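Local coordinates for protein hydroxylase (Rhodococcus sp., PDB 2OR0) that is probably a flavin-dependent hydroxylase of the acyl-CoA dehydrogenase family, using reduced flavin and molecular oxygen to put one oxygen atom into a substrate, at residues 329-334 against 396-401; 76-81 against 318-323; 99-104 against 256-261. All coordinates share one frame; numbering follows the deposited sequence.

Interaction 1 (329-334 against 396-401); sequences ITFEER and ALTQLG. With ACT (acetate ion), chain E.
Glu332 and Thr398 lie alongside each other, their side chains running in opposed directions, where the start of helix 331-356 meets the end of helix 389-399. Against the threonine the methylene leads: Glu332 CG lies 3.3 Å from Thr398 OG1. With CG anti to the backbone N (chi1 -177°) and the chain extended beyond it, the carboxylate is carried past the threonine to a contact of its own, Glu332 OE2 coming to 3.7 Å from Gln399 CG. Thr398 OG1 and Gln399 OE1 find their partners outside the contact, at the carbonyl of Ser395 and at Arg339. On its other branch Thr398 is apolar: its methyl CG2 meets the edge of the Phe331 ring in the ring plane, 3.7 Å from Phe331 CE2.

An acetate, probably from the crystallisation liquor, lies by the CD1 side of the same ring, with its O atom 3.7 Å from Phe331 CD1 in an oblique approach. Arg334 NH2 donates to acetate OXT at 3.0 Å in a nearly straight bond (168°), the oxygen meeting the guanidinium edge in plane. Arg409 is both a second donor to the acetate and the cation-pi partner of Phe331, while Ile412 packs on that ring and accepts from Arg334 NE through its carbonyl.

A capping box fixes the helix start behind these side chains. Glu333 N donates to Thr330 OG1 at 3.2 Å, and Thr330 N returns a 3.0 Å bond to Glu333 OE1. Across the contact, Gly401 closes helix 389-399 in a Schellman motif, its N bonded to Thr398 O. The contact thus joins one helix start to one helix end at the periphery, with no strand in the intervening chain; Ile329, just before the box, rests on helix 292-324.

Interaction 2 (76-81 against 318-323); sequences VHPREF and RFYDKV
His77 and Tyr320 form an edge-to-face aromatic pair at the N-terminus of helix 78-91, where His77 is the N-cap; the ring centroids are 4.3 Å apart and the planes meet at 53°. Helix 292-324, a long helix of the C-terminal helical domain of the acyl-CoA dehydrogenase fold, supplies the tyrosine; beside the pair, Arg79 forms a salt bridge with Asp317 of that helix. Followed outward, Tyr320 CB already meets the imidazole, 3.6 Å from His77 NE2. Tyr320 CG is closer still, 3.4 Å from His77 NE2. The two sides of the ring then differ. Tyr320 CD1 packs on Pro78 CD at 3.6 Å, whereas CD2 and CE2 run along the imidazole, CE2 lying 3.7 Å from His77 CD2. That carbon stands over the centre of the tyrosine face, so CE1 and CZ stay near it too, Tyr320 CZ at 4.0 Å from His77 CD2. CG of Tyr320 is anti to the backbone N (chi1 -173°), which sends the ring across to the helix start. Replacing Tyr320 by an alanine would probably open a gap beside Pro78 and leave the imidazole edge without the ring face it now meets. Arg79 N donates the capping bond to His77 ND1 at 3.0 Å, from 22° out of the ring plane. At the other nitrogen, His77 NE2 bonds a water at 2.9 Å, and this water donates weakly to Asp321 OD1.

Interaction 3 (99-104 against 256-261); sequences TGIVGV and LGITAA
Peptide groups are the flat surfaces where Gly100 meets Gly257, since neither segment carries a ring. Gly257 CA approaches the oxygen end of the Gly100-Ile101 peptide, lying off its plane, in a CA-H...O contact of 3.4 Å to Gly100 O with 150° at the hydrogen. This is a glycine-to-glycine helix contact, with the two CA atoms 3.8 Å apart. It brings helix 93-102 of the N-terminal helical domain against helix 250-277 of the C-terminal helical domain, in the acyl-CoA dehydrogenase fold. The geometry shows why neither position has room for a side chain. A modelled CB on Gly257 would stand 2.1 Å from Gly100 O. A modelled CB on Gly100 would likewise fall 2.3 Å from Gly257 O.

Beside the glycines, two isoleucines close the contact. Both are buried; Ile258 also packs on Trp97 and His386, and Ile101 on Ser131. The longer branch of Ile101 is turned away from a staggered value (chi2 -101°), and it is the end of this branch that presses on its partner. The packing is tight, with Ile101 CD1 only 3.4 Å from Ile258 CG1.

Depth in the chain increases from interaction 1, centred about 24 Å from the centre of the chain, through interaction 2 at about 16 Å, to interaction 3 at about 3 Å. All four touching residues of interaction 3 are buried, whereas interactions 1 and 2 are partly buried. Capped helix starts are common to those two, but interaction 1 sets glutamate against threonine and glutamine near an acetate, interaction 2 an aromatic pair with a water bridge, and interaction 3 bare backbone and isoleucines. Consecutive helices 292-324 and 331-356 link interactions 2 and 1, where Ile329 CD1 packs 3.5 Å from Val323 CG2. Phe81 bridges interactions 2 and 3, its CE2 lying 3.6 Å from Gly257 CA. Interactions 1 and 3 do not touch.

Interaction 1 (329-334 against 396-401)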
ATOM      1  N   ILE A 329      -3.136 -20.222 -10.198  1.00 41.38           N
ATOM      2  CA  ILE A 329      -4.196 -19.461  -9.498  1.00 39.67           C
ATOM      3  C   ILE A 329      -5.275 -18.967 -10.484  1.00 38.84           C
ATOM      4  O   ILE A 329      -4.979 -18.216 -11.416  1.00 39.16           O
ATOM      5  CB  ILE A 329      -3.618 -18.305  -8.613  1.00 39.06           C
ATOM      6  CG1 ILE A 329      -2.678 -18.875  -7.545  1.00 35.31           C
ATOM      7  CG2 ILE A 329      -4.775 -17.484  -7.954  1.00 39.80           C
ATOM      8  CD1 ILE A 329      -1.680 -17.893  -7.063  1.00 32.17           C
ATOM      9  N   THR A 330      -6.517 -19.402 -10.276  1.00 37.43           N
ATOM     10  CA  THR A 330      -7.607 -19.076 -11.196  1.00 36.68           C
ATOM     11  C   THR A 330      -8.171 -17.657 -11.021  1.00 35.96           C
ATOM     12  O   THR A 330      -7.947 -17.021  -9.993  1.00 35.34           O
ATOM     13  CB  THR A 330      -8.764 -20.075 -11.093  1.00 36.14           C
ATOM     14  OG1 THR A 330      -9.487 -19.873  -9.867  1.00 35.93           O
ATOM     15  CG2 THR A 330      -8.250 -21.512 -11.190  1.00 37.63           C
ATOM     16  N   PHE A 331      -8.896 -17.189 -12.041  1.00 35.37           N
ATOM     17  CA  PHE A 331      -9.563 -15.882 -12.027  1.00 34.58           C
ATOM     18  C   PHE A 331     -10.501 -15.800 -10.816  1.00 34.24           C
ATOM     19  O   PHE A 331     -10.406 -14.836 -10.081  1.00 34.21           O
ATOM     20  CB  PHE A 331     -10.325 -15.620 -13.345  1.00 34.54           C
ATOM     21  CG  PHE A 331     -11.107 -14.325 -13.354  1.00 32.95           C
ATOM     22  CD1 PHE A 331     -10.516 -13.144 -13.748  1.00 33.15           C
ATOM     23  CD2 PHE A 331     -12.436 -14.294 -12.953  1.00 35.15           C
ATOM     24  CE1 PHE A 331     -11.249 -11.927 -13.756  1.00 33.41           C
ATOM     25  CE2 PHE A 331     -13.168 -13.079 -12.941  1.00 34.03           C
ATOM     26  CZ  PHE A 331     -12.561 -11.910 -13.347  1.00 31.97           C
ATOM     27  N   GLU A 332     -11.343 -16.823 -10.606  1.00 33.99           N
ATOM     28  CA  GLU A 332     -12.245 -16.917  -9.437  1.00 34.82           C
ATOM     29  C   GLU A 332     -11.498 -16.796  -8.107  1.00 34.06           C
ATOM     30  O   GLU A 332     -11.921 -16.059  -7.225  1.00 33.88           O
ATOM     31  CB  GLU A 332     -13.096 -18.204  -9.448  1.00 34.59           C
ATOM     32  CG  GLU A 332     -14.123 -18.299  -8.251  1.00 35.88           C
ATOM     33  CD  GLU A 332     -15.006 -19.569  -8.254  1.00 37.68           C
ATOM     34  OE1 GLU A 332     -15.173 -20.210  -9.322  1.00 42.11           O
ATOM     35  OE2 GLU A 332     -15.542 -19.932  -7.180  1.00 41.91           O
ATOM     36  N   GLU A 333     -10.373 -17.500  -7.988  1.00 32.44           N
ATOM     37  CA  GLU A 333      -9.528 -17.395  -6.822  1.00 32.18           C
ATOM     38  C   GLU A 333      -9.008 -15.979  -6.634  1.00 30.49           C
ATOM     39  O   GLU A 333      -9.001 -15.458  -5.519  1.00 29.45           O
ATOM     40  CB  GLU A 333      -8.363 -18.390  -6.899  1.00 31.49           C
ATOM     41  CG  GLU A 333      -8.791 -19.840  -6.635  1.00 34.05           C
ATOM     42  CD  GLU A 333      -7.641 -20.866  -6.803  1.00 35.56           C
ATOM     43  OE1 GLU A 333      -6.665 -20.597  -7.545  1.00 41.33           O
ATOM     44  OE2 GLU A 333      -7.726 -21.946  -6.180  1.00 39.84           O
ATOM     45  N   ARG A 334      -8.565 -15.358  -7.724  1.00 28.89           N
ATOM     46  CA  ARG A 334      -8.096 -13.985  -7.649  1.00 27.92           C
ATOM     47  C   ARG A 334      -9.201 -13.000  -7.227  1.00 25.85           C
ATOM     48  O   ARG A 334      -8.944 -12.079  -6.462  1.00 26.23           O
ATOM     49  CB  ARG A 334      -7.437 -13.577  -8.961  1.00 27.19           C
ATOM     50  CG  ARG A 334      -5.959 -14.017  -9.079  1.00 30.28           C
ATOM     51  CD  ARG A 334      -5.600 -14.403 -10.530  1.00 34.83           C
ATOM     52  NE  ARG A 334      -5.837 -13.312 -11.479  1.00 39.64           N
ATOM     53  CZ  ARG A 334      -6.176 -13.478 -12.758  1.00 41.90           C
ATOM     54  NH1 ARG A 334      -6.324 -14.703 -13.253  1.00 43.06           N
ATOM     55  NH2 ARG A 334      -6.366 -12.415 -13.544  1.00 42.36           N
ATOM     56  N   ALA A 396     -18.945 -12.749  -6.715  1.00 26.27           N
ATOM     57  CA  ALA A 396     -20.194 -13.491  -6.541  1.00 26.53           C
ATOM     58  C   ALA A 396     -20.695 -14.103  -7.866  1.00 27.57           C
ATOM     59  O   ALA A 396     -21.247 -15.228  -7.890  1.00 26.77           O
ATOM     60  CB  ALA A 396     -21.272 -12.595  -5.937  1.00 26.30           C
ATOM     61  N   LEU A 397     -20.549 -13.348  -8.955  1.00 28.02           N
ATOM     62  CA  LEU A 397     -20.955 -13.848 -10.265  1.00 28.94           C
ATOM     63  C   LEU A 397     -20.123 -15.089 -10.666  1.00 29.13           C
ATOM     64  O   LEU A 397     -20.686 -16.070 -11.161  1.00 29.93           O
ATOM     65  CB  LEU A 397     -20.902 -12.756 -11.345  1.00 28.72           C
ATOM     66  CG  LEU A 397     -21.332 -13.171 -12.780  1.00 29.41           C
ATOM     67  CD1 LEU A 397     -22.795 -13.562 -12.827  1.00 29.74           C
ATOM     68  CD2 LEU A 397     -21.055 -12.065 -13.777  1.00 29.04           C
ATOM     69  N   THR A 398     -18.812 -15.080 -10.423  1.00 30.39           N
ATOM     70  CA  THR A 398     -18.009 -16.273 -10.747  1.00 31.39           C
ATOM     71  C   THR A 398     -18.471 -17.486  -9.932  1.00 31.58           C
ATOM     72  O   THR A 398     -18.516 -18.612 -10.451  1.00 31.00           O
ATOM     73  CB  THR A 398     -16.488 -16.056 -10.601  1.00 31.22           C
ATOM     74  OG1 THR A 398     -16.149 -15.850  -9.221  1.00 34.97           O
ATOM     75  CG2 THR A 398     -16.056 -14.855 -11.388  1.00 31.01           C
ATOM     76  N   GLN A 399     -18.877 -17.249  -8.683  1.00 31.47           N
ATOM     77  CA  GLN A 399     -19.332 -18.336  -7.813  1.00 32.25           C
ATOM     78  C   GLN A 399     -20.638 -18.918  -8.282  1.00 32.32           C
ATOM     79  O   GLN A 399     -20.919 -20.076  -8.022  1.00 32.76           O
ATOM     80  CB  GLN A 399     -19.440 -17.895  -6.356  1.00 32.55           C
ATOM     81  CG  GLN A 399     -18.080 -17.674  -5.719  1.00 34.37           C
ATOM     82  CD  GLN A 399     -18.191 -17.465  -4.232  1.00 37.58           C
ATOM     83  OE1 GLN A 399     -18.092 -16.343  -3.751  1.00 38.19           O
ATOM     84  NE2 GLN A 399     -18.407 -18.552  -3.488  1.00 38.43           N
ATOM     85  N   LEU A 400     -21.427 -18.128  -8.993  1.00 32.51           N
ATOM     86  CA  LEU A 400     -22.661 -18.628  -9.597  1.00 33.69           C
ATOM     87  C   LEU A 400     -22.438 -19.260 -10.964  1.00 33.82           C
ATOM     88  O   LEU A 400     -23.396 -19.666 -11.619  1.00 34.35           O
ATOM     89  CB  LEU A 400     -23.657 -17.496  -9.769  1.00 34.34           C
ATOM     90  CG  LEU A 400     -24.739 -17.168  -8.750  1.00 36.25           C
ATOM     91  CD1 LEU A 400     -24.271 -17.277  -7.358  1.00 35.53           C
ATOM     92  CD2 LEU A 400     -25.190 -15.750  -9.058  1.00 37.77           C
ATOM     93  N   GLY A 401     -21.189 -19.326 -11.403  1.00 34.53           N
ATOM     94  CA  GLY A 401     -20.869 -19.914 -12.690  1.00 35.88           C
ATOM     95  C   GLY A 401     -20.780 -18.950 -13.860  1.00 37.13           C
ATOM     96  O   GLY A 401     -20.528 -19.387 -14.993  1.00 36.98           O
TER
HETATM   97  C   ACT E 607      -8.004 -12.839 -16.770  1.00 63.11           C
HETATM   98  O   ACT E 607      -8.729 -13.847 -16.908  1.00 62.96           O
HETATM   99  OXT ACT E 607      -6.835 -13.082 -16.403  1.00 63.68           O
HETATM  100  CH3 ACT E 607      -8.489 -11.439 -17.021  1.00 62.76           C

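Interaction 2 (76-81 against 318-323)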
ATOM      1  N   VAL A  76      11.226 -11.605   0.822  1.00 33.86           N
ATOM      2  CA  VAL A  76      10.419 -12.233   1.883  1.00 32.57           C
ATOM      3  C   VAL A  76       9.111 -12.853   1.371  1.00 32.28           C
ATOM      4  O   VAL A  76       8.620 -12.505   0.294  1.00 32.15           O
ATOM      5  CB  VAL A  76      10.204 -11.287   3.121  1.00 32.53           C
ATOM      6  CG1 VAL A  76      11.538 -10.749   3.599  1.00 33.00           C
ATOM      7  CG2 VAL A  76       9.244 -10.138   2.808  1.00 31.18           C
ATOM      8  N   HIS A  77       8.576 -13.805   2.143  1.00 31.49           N
ATOM      9  CA  HIS A  77       7.259 -14.381   1.913  1.00 30.95           C
ATOM     10  C   HIS A  77       6.253 -13.226   2.076  1.00 30.35           C
ATOM     11  O   HIS A  77       6.436 -12.387   2.948  1.00 29.93           O
ATOM     12  CB  HIS A  77       6.993 -15.462   2.984  1.00 30.67           C
ATOM     13  CG  HIS A  77       5.734 -16.237   2.774  1.00 30.86           C
ATOM     14  ND1 HIS A  77       4.500 -15.797   3.211  1.00 29.34           N
ATOM     15  CD2 HIS A  77       5.514 -17.424   2.164  1.00 30.88           C
ATOM     16  CE1 HIS A  77       3.578 -16.679   2.872  1.00 29.52           C
ATOM     17  NE2 HIS A  77       4.166 -17.675   2.234  1.00 29.33           N
ATOM     18  N   PRO A  78       5.191 -13.186   1.251  1.00 30.18           N
ATOM     19  CA  PRO A  78       4.147 -12.142   1.377  1.00 29.90           C
ATOM     20  C   PRO A  78       3.637 -11.919   2.817  1.00 29.42           C
ATOM     21  O   PRO A  78       3.311 -10.780   3.184  1.00 29.06           O
ATOM     22  CB  PRO A  78       3.012 -12.688   0.503  1.00 29.78           C
ATOM     23  CG  PRO A  78       3.696 -13.487  -0.528  1.00 30.37           C
ATOM     24  CD  PRO A  78       4.895 -14.115   0.151  1.00 30.22           C
ATOM     25  N   ARG A  79       3.546 -12.989   3.616  1.00 28.88           N
ATOM     26  CA  ARG A  79       3.086 -12.861   5.002  1.00 28.87           C
ATOM     27  C   ARG A  79       4.002 -11.944   5.763  1.00 29.03           C
ATOM     28  O   ARG A  79       3.530 -11.071   6.484  1.00 28.89           O
ATOM     29  CB  ARG A  79       2.978 -14.215   5.721  1.00 29.35           C
ATOM     30  CG  ARG A  79       2.936 -14.114   7.260  1.00 29.03           C
ATOM     31  CD  ARG A  79       2.720 -15.489   7.932  1.00 29.58           C
ATOM     32  NE  ARG A  79       1.367 -16.019   7.725  1.00 33.85           N
ATOM     33  CZ  ARG A  79       0.309 -15.717   8.481  1.00 35.37           C
ATOM     34  NH1 ARG A  79      -0.869 -16.266   8.226  1.00 35.65           N
ATOM     35  NH2 ARG A  79       0.423 -14.861   9.493  1.00 36.61           N
ATOM     36  N   GLU A  80       5.314 -12.139   5.618  1.00 28.88           N
ATOM     37  CA  GLU A  80       6.281 -11.279   6.298  1.00 29.17           C
ATOM     38  C   GLU A  80       6.187  -9.811   5.856  1.00 28.10           C
ATOM     39  O   GLU A  80       6.321  -8.891   6.679  1.00 28.56           O
ATOM     40  CB  GLU A  80       7.729 -11.764   6.090  1.00 29.57           C
ATOM     41  CG  GLU A  80       8.710 -10.852   6.851  1.00 31.37           C
ATOM     42  CD  GLU A  80      10.134 -11.390   6.927  1.00 31.74           C
ATOM     43  OE1 GLU A  80      10.394 -12.511   6.441  1.00 36.84           O
ATOM     44  OE2 GLU A  80      10.983 -10.681   7.486  1.00 36.14           O
ATOM     45  N   PHE A  81       6.016  -9.592   4.561  1.00 27.07           N
ATOM     46  CA  PHE A  81       5.816  -8.235   4.067  1.00 26.72           C
ATOM     47  C   PHE A  81       4.573  -7.624   4.765  1.00 26.10           C
ATOM     48  O   PHE A  81       4.653  -6.559   5.355  1.00 26.92           O
ATOM     49  CB  PHE A  81       5.602  -8.241   2.545  1.00 26.15           C
ATOM     50  CG  PHE A  81       5.216  -6.871   1.967  1.00 26.32           C
ATOM     51  CD1 PHE A  81       6.126  -5.824   1.972  1.00 25.00           C
ATOM     52  CD2 PHE A  81       3.957  -6.655   1.429  1.00 25.37           C
ATOM     53  CE1 PHE A  81       5.796  -4.584   1.441  1.00 26.41           C
ATOM     54  CE2 PHE A  81       3.617  -5.422   0.867  1.00 26.98           C
ATOM     55  CZ  PHE A  81       4.540  -4.383   0.878  1.00 24.24           C
ATOM     56  N   ARG A 318      -1.919 -18.904   0.976  1.00 31.17           N
ATOM     57  CA  ARG A 318      -2.502 -19.919   0.120  1.00 31.73           C
ATOM     58  C   ARG A 318      -2.090 -19.738  -1.328  1.00 31.56           C
ATOM     59  O   ARG A 318      -1.779 -20.728  -2.006  1.00 31.00           O
ATOM     60  CB  ARG A 318      -4.011 -19.908   0.250  1.00 30.71           C
ATOM     61  CG  ARG A 318      -4.755 -20.880  -0.639  1.00 33.88           C
ATOM     62  CD  ARG A 318      -6.214 -21.111  -0.106  1.00 34.31           C
ATOM     63  NE  ARG A 318      -6.731 -19.857   0.462  1.00 39.30           N
ATOM     64  CZ  ARG A 318      -7.302 -18.883  -0.259  1.00 39.07           C
ATOM     65  NH1 ARG A 318      -7.716 -17.769   0.335  1.00 35.88           N
ATOM     66  NH2 ARG A 318      -7.466 -19.026  -1.575  1.00 37.22           N
ATOM     67  N   PHE A 319      -2.100 -18.486  -1.804  1.00 29.81           N
ATOM     68  CA  PHE A 319      -1.630 -18.183  -3.158  1.00 28.78           C
ATOM     69  C   PHE A 319      -0.149 -18.575  -3.269  1.00 28.74           C
ATOM     70  O   PHE A 319       0.264 -19.186  -4.255  1.00 28.68           O
ATOM     71  CB  PHE A 319      -1.815 -16.687  -3.470  1.00 27.51           C
ATOM     72  CG  PHE A 319      -3.236 -16.293  -3.877  1.00 26.60           C
ATOM     73  CD1 PHE A 319      -4.320 -17.153  -3.692  1.00 25.94           C
ATOM     74  CD2 PHE A 319      -3.484 -15.008  -4.406  1.00 26.91           C
ATOM     75  CE1 PHE A 319      -5.631 -16.772  -4.055  1.00 25.91           C
ATOM     76  CE2 PHE A 319      -4.780 -14.620  -4.778  1.00 22.50           C
ATOM     77  CZ  PHE A 319      -5.852 -15.500  -4.603  1.00 24.62           C
ATOM     78  N   TYR A 320       0.644 -18.213  -2.272  1.00 29.66           N
ATOM     79  CA  TYR A 320       2.057 -18.565  -2.292  1.00 31.82           C
ATOM     80  C   TYR A 320       2.244 -20.090  -2.384  1.00 32.82           C
ATOM     81  O   TYR A 320       3.081 -20.541  -3.146  1.00 32.40           O
ATOM     82  CB  TYR A 320       2.796 -18.019  -1.081  1.00 31.98           C
ATOM     83  CG  TYR A 320       4.308 -18.223  -1.158  1.00 34.19           C
ATOM     84  CD1 TYR A 320       5.132 -17.237  -1.699  1.00 34.58           C
ATOM     85  CD2 TYR A 320       4.911 -19.405  -0.678  1.00 35.48           C
ATOM     86  CE1 TYR A 320       6.508 -17.416  -1.785  1.00 36.96           C
ATOM     87  CE2 TYR A 320       6.305 -19.586  -0.734  1.00 35.60           C
ATOM     88  CZ  TYR A 320       7.088 -18.592  -1.296  1.00 36.10           C
ATOM     89  OH  TYR A 320       8.452 -18.746  -1.373  1.00 36.10           O
ATOM     90  N   ASP A 321       1.456 -20.848  -1.610  1.00 33.66           N
ATOM     91  CA  ASP A 321       1.505 -22.320  -1.624  1.00 35.53           C
ATOM     92  C   ASP A 321       1.220 -22.903  -2.992  1.00 35.79           C
ATOM     93  O   ASP A 321       1.970 -23.767  -3.448  1.00 35.47           O
ATOM     94  CB  ASP A 321       0.562 -22.936  -0.581  1.00 35.58           C
ATOM     95  CG  ASP A 321       1.144 -22.891   0.811  1.00 38.55           C
ATOM     96  OD1 ASP A 321       2.383 -22.732   0.928  1.00 40.82           O
ATOM     97  OD2 ASP A 321       0.369 -23.005   1.799  1.00 42.64           O
ATOM     98  N   LYS A 322       0.145 -22.441  -3.634  1.00 35.91           N
ATOM     99  CA  LYS A 322      -0.133 -22.820  -5.015  1.00 37.47           C
ATOM    100  C   LYS A 322       0.994 -22.464  -5.992  1.00 38.20           C
ATOM    101  O   LYS A 322       1.379 -23.298  -6.817  1.00 38.88           O
ATOM    102  CB  LYS A 322      -1.474 -22.238  -5.485  1.00 37.95           C
ATOM    103  CG  LYS A 322      -2.642 -22.897  -4.816  1.00 40.28           C
ATOM    104  CD  LYS A 322      -3.976 -22.273  -5.168  1.00 45.86           C
ATOM    105  CE  LYS A 322      -5.124 -23.165  -4.653  1.00 48.67           C
ATOM    106  NZ  LYS A 322      -5.045 -23.383  -3.153  1.00 51.75           N
ATOM    107  N   VAL A 323       1.532 -21.247  -5.904  1.00 39.13           N
ATOM    108  CA  VAL A 323       2.653 -20.846  -6.766  1.00 40.05           C
ATOM    109  C   VAL A 323       3.928 -21.698  -6.507  1.00 40.91           C
ATOM    110  O   VAL A 323       4.567 -22.146  -7.454  1.00 40.82           O
ATOM    111  CB  VAL A 323       2.970 -19.330  -6.683  1.00 39.82           C
ATOM    112  CG1 VAL A 323       4.136 -18.986  -7.558  1.00 39.56           C
ATOM    113  CG2 VAL A 323       1.750 -18.492  -7.105  1.00 38.82           C
TER
HETATM  114  O   HOH W   1       2.496 -20.019   2.112  1.00 29.32           O

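Interaction 3 (99-104 against 256-261)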
ATOM      1  N   THR A  99       5.576   2.534   3.346  1.00 30.00           N
ATOM      2  CA  THR A  99       6.182   1.179   3.276  1.00 29.91           C
ATOM      3  C   THR A  99       5.372   0.213   2.432  1.00 29.84           C
ATOM      4  O   THR A  99       5.927  -0.495   1.592  1.00 30.18           O
ATOM      5  CB  THR A  99       6.387   0.584   4.666  1.00 29.75           C
ATOM      6  OG1 THR A  99       7.136   1.500   5.461  1.00 29.29           O
ATOM      7  CG2 THR A  99       7.153  -0.725   4.575  1.00 31.46           C
ATOM      8  N   GLY A 100       4.058   0.194   2.642  1.00 29.10           N
ATOM      9  CA  GLY A 100       3.168  -0.616   1.832  1.00 28.08           C
ATOM     10  C   GLY A 100       2.978  -0.251   0.370  1.00 28.57           C
ATOM     11  O   GLY A 100       2.534  -1.093  -0.403  1.00 28.00           O
ATOM     12  N   ILE A 101       3.280   0.996  -0.008  1.00 28.83           N
ATOM     13  CA  ILE A 101       3.136   1.476  -1.393  1.00 28.97           C
ATOM     14  C   ILE A 101       4.490   1.456  -2.099  1.00 28.43           C
ATOM     15  O   ILE A 101       4.649   0.811  -3.121  1.00 28.84           O
ATOM     16  CB  ILE A 101       2.583   2.962  -1.449  1.00 29.58           C
ATOM     17  CG1 ILE A 101       1.196   3.070  -0.828  1.00 32.43           C
ATOM     18  CG2 ILE A 101       2.562   3.503  -2.887  1.00 29.30           C
ATOM     19  CD1 ILE A 101       0.035   3.109  -1.839  1.00 34.67           C
ATOM     20  N   VAL A 102       5.440   2.210  -1.564  1.00 28.70           N
ATOM     21  CA  VAL A 102       6.781   2.297  -2.118  1.00 29.29           C
ATOM     22  C   VAL A 102       7.419   0.885  -2.068  1.00 29.86           C
ATOM     23  O   VAL A 102       8.105   0.486  -3.008  1.00 29.31           O
ATOM     24  CB  VAL A 102       7.633   3.356  -1.385  1.00 29.25           C
ATOM     25  CG1 VAL A 102       9.047   3.435  -1.942  1.00 30.48           C
ATOM     26  CG2 VAL A 102       6.990   4.746  -1.496  1.00 30.36           C
ATOM     27  N   GLY A 103       7.101   0.123  -1.004  1.00 28.98           N
ATOM     28  CA  GLY A 103       7.548  -1.260  -0.843  1.00 28.99           C
ATOM     29  C   GLY A 103       7.080  -2.289  -1.849  1.00 29.07           C
ATOM     30  O   GLY A 103       7.689  -3.354  -1.971  1.00 29.95           O
ATOM     31  N   VAL A 104       5.997  -2.003  -2.562  1.00 28.19           N
ATOM     32  CA  VAL A 104       5.513  -2.909  -3.580  1.00 28.39           C
ATOM     33  C   VAL A 104       6.192  -2.707  -4.954  1.00 29.34           C
ATOM     34  O   VAL A 104       6.206  -3.616  -5.809  1.00 29.19           O
ATOM     35  CB  VAL A 104       3.964  -2.813  -3.682  1.00 29.34           C
ATOM     36  CG1 VAL A 104       3.453  -3.334  -5.008  1.00 29.60           C
ATOM     37  CG2 VAL A 104       3.342  -3.626  -2.549  1.00 27.30           C
ATOM     38  N   LEU A 256      -1.979  -5.563  -1.267  1.00 27.41           N
ATOM     39  CA  LEU A 256      -1.632  -6.205   0.014  1.00 26.89           C
ATOM     40  C   LEU A 256      -0.975  -5.215   0.953  1.00 26.15           C
ATOM     41  O   LEU A 256      -1.330  -5.120   2.135  1.00 26.10           O
ATOM     42  CB  LEU A 256      -0.712  -7.429  -0.201  1.00 26.81           C
ATOM     43  CG  LEU A 256      -0.191  -8.182   1.044  1.00 27.68           C
ATOM     44  CD1 LEU A 256      -1.340  -8.905   1.763  1.00 24.62           C
ATOM     45  CD2 LEU A 256       0.929  -9.182   0.662  1.00 26.34           C
ATOM     46  N   GLY A 257      -0.002  -4.473   0.425  1.00 25.20           N
ATOM     47  CA  GLY A 257       0.671  -3.451   1.205  1.00 24.91           C
ATOM     48  C   GLY A 257      -0.257  -2.345   1.676  1.00 24.63           C
ATOM     49  O   GLY A 257      -0.121  -1.836   2.800  1.00 25.42           O
ATOM     50  N   ILE A 258      -1.190  -1.969   0.812  1.00 24.01           N
ATOM     51  CA  ILE A 258      -2.100  -0.860   1.067  1.00 23.93           C
ATOM     52  C   ILE A 258      -3.118  -1.237   2.185  1.00 22.96           C
ATOM     53  O   ILE A 258      -3.291  -0.506   3.136  1.00 23.28           O
ATOM     54  CB  ILE A 258      -2.842  -0.459  -0.251  1.00 23.55           C
ATOM     55  CG1 ILE A 258      -1.892   0.331  -1.171  1.00 23.96           C
ATOM     56  CG2 ILE A 258      -4.065   0.358   0.050  1.00 24.12           C
ATOM     57  CD1 ILE A 258      -2.375   0.428  -2.599  1.00 23.98           C
ATOM     58  N   THR A 259      -3.768  -2.382   2.034  1.00 23.08           N
ATOM     59  CA  THR A 259      -4.713  -2.885   3.038  1.00 23.34           C
ATOM     60  C   THR A 259      -4.011  -3.295   4.339  1.00 23.70           C
ATOM     61  O   THR A 259      -4.512  -3.008   5.430  1.00 24.12           O
ATOM     62  CB  THR A 259      -5.581  -3.989   2.446  1.00 23.18           C
ATOM     63  OG1 THR A 259      -6.219  -3.450   1.289  1.00 24.25           O
ATOM     64  CG2 THR A 259      -6.657  -4.461   3.433  1.00 19.32           C
ATOM     65  N   ALA A 260      -2.820  -3.889   4.246  1.00 23.76           N
ATOM     66  CA  ALA A 260      -2.010  -4.102   5.459  1.00 22.85           C
ATOM     67  C   ALA A 260      -1.753  -2.804   6.228  1.00 23.67           C
ATOM     68  O   ALA A 260      -1.873  -2.770   7.453  1.00 23.69           O
ATOM     69  CB  ALA A 260      -0.691  -4.804   5.130  1.00 23.31           C
ATOM     70  N   ALA A 261      -1.402  -1.727   5.514  1.00 23.56           N
ATOM     71  CA  ALA A 261      -1.192  -0.424   6.147  1.00 22.59           C
ATOM     72  C   ALA A 261      -2.451   0.045   6.843  1.00 22.31           C
ATOM     73  O   ALA A 261      -2.375   0.426   7.997  1.00 23.46           O
ATOM     74  CB  ALA A 261      -0.708   0.618   5.127  1.00 22.55           C
TER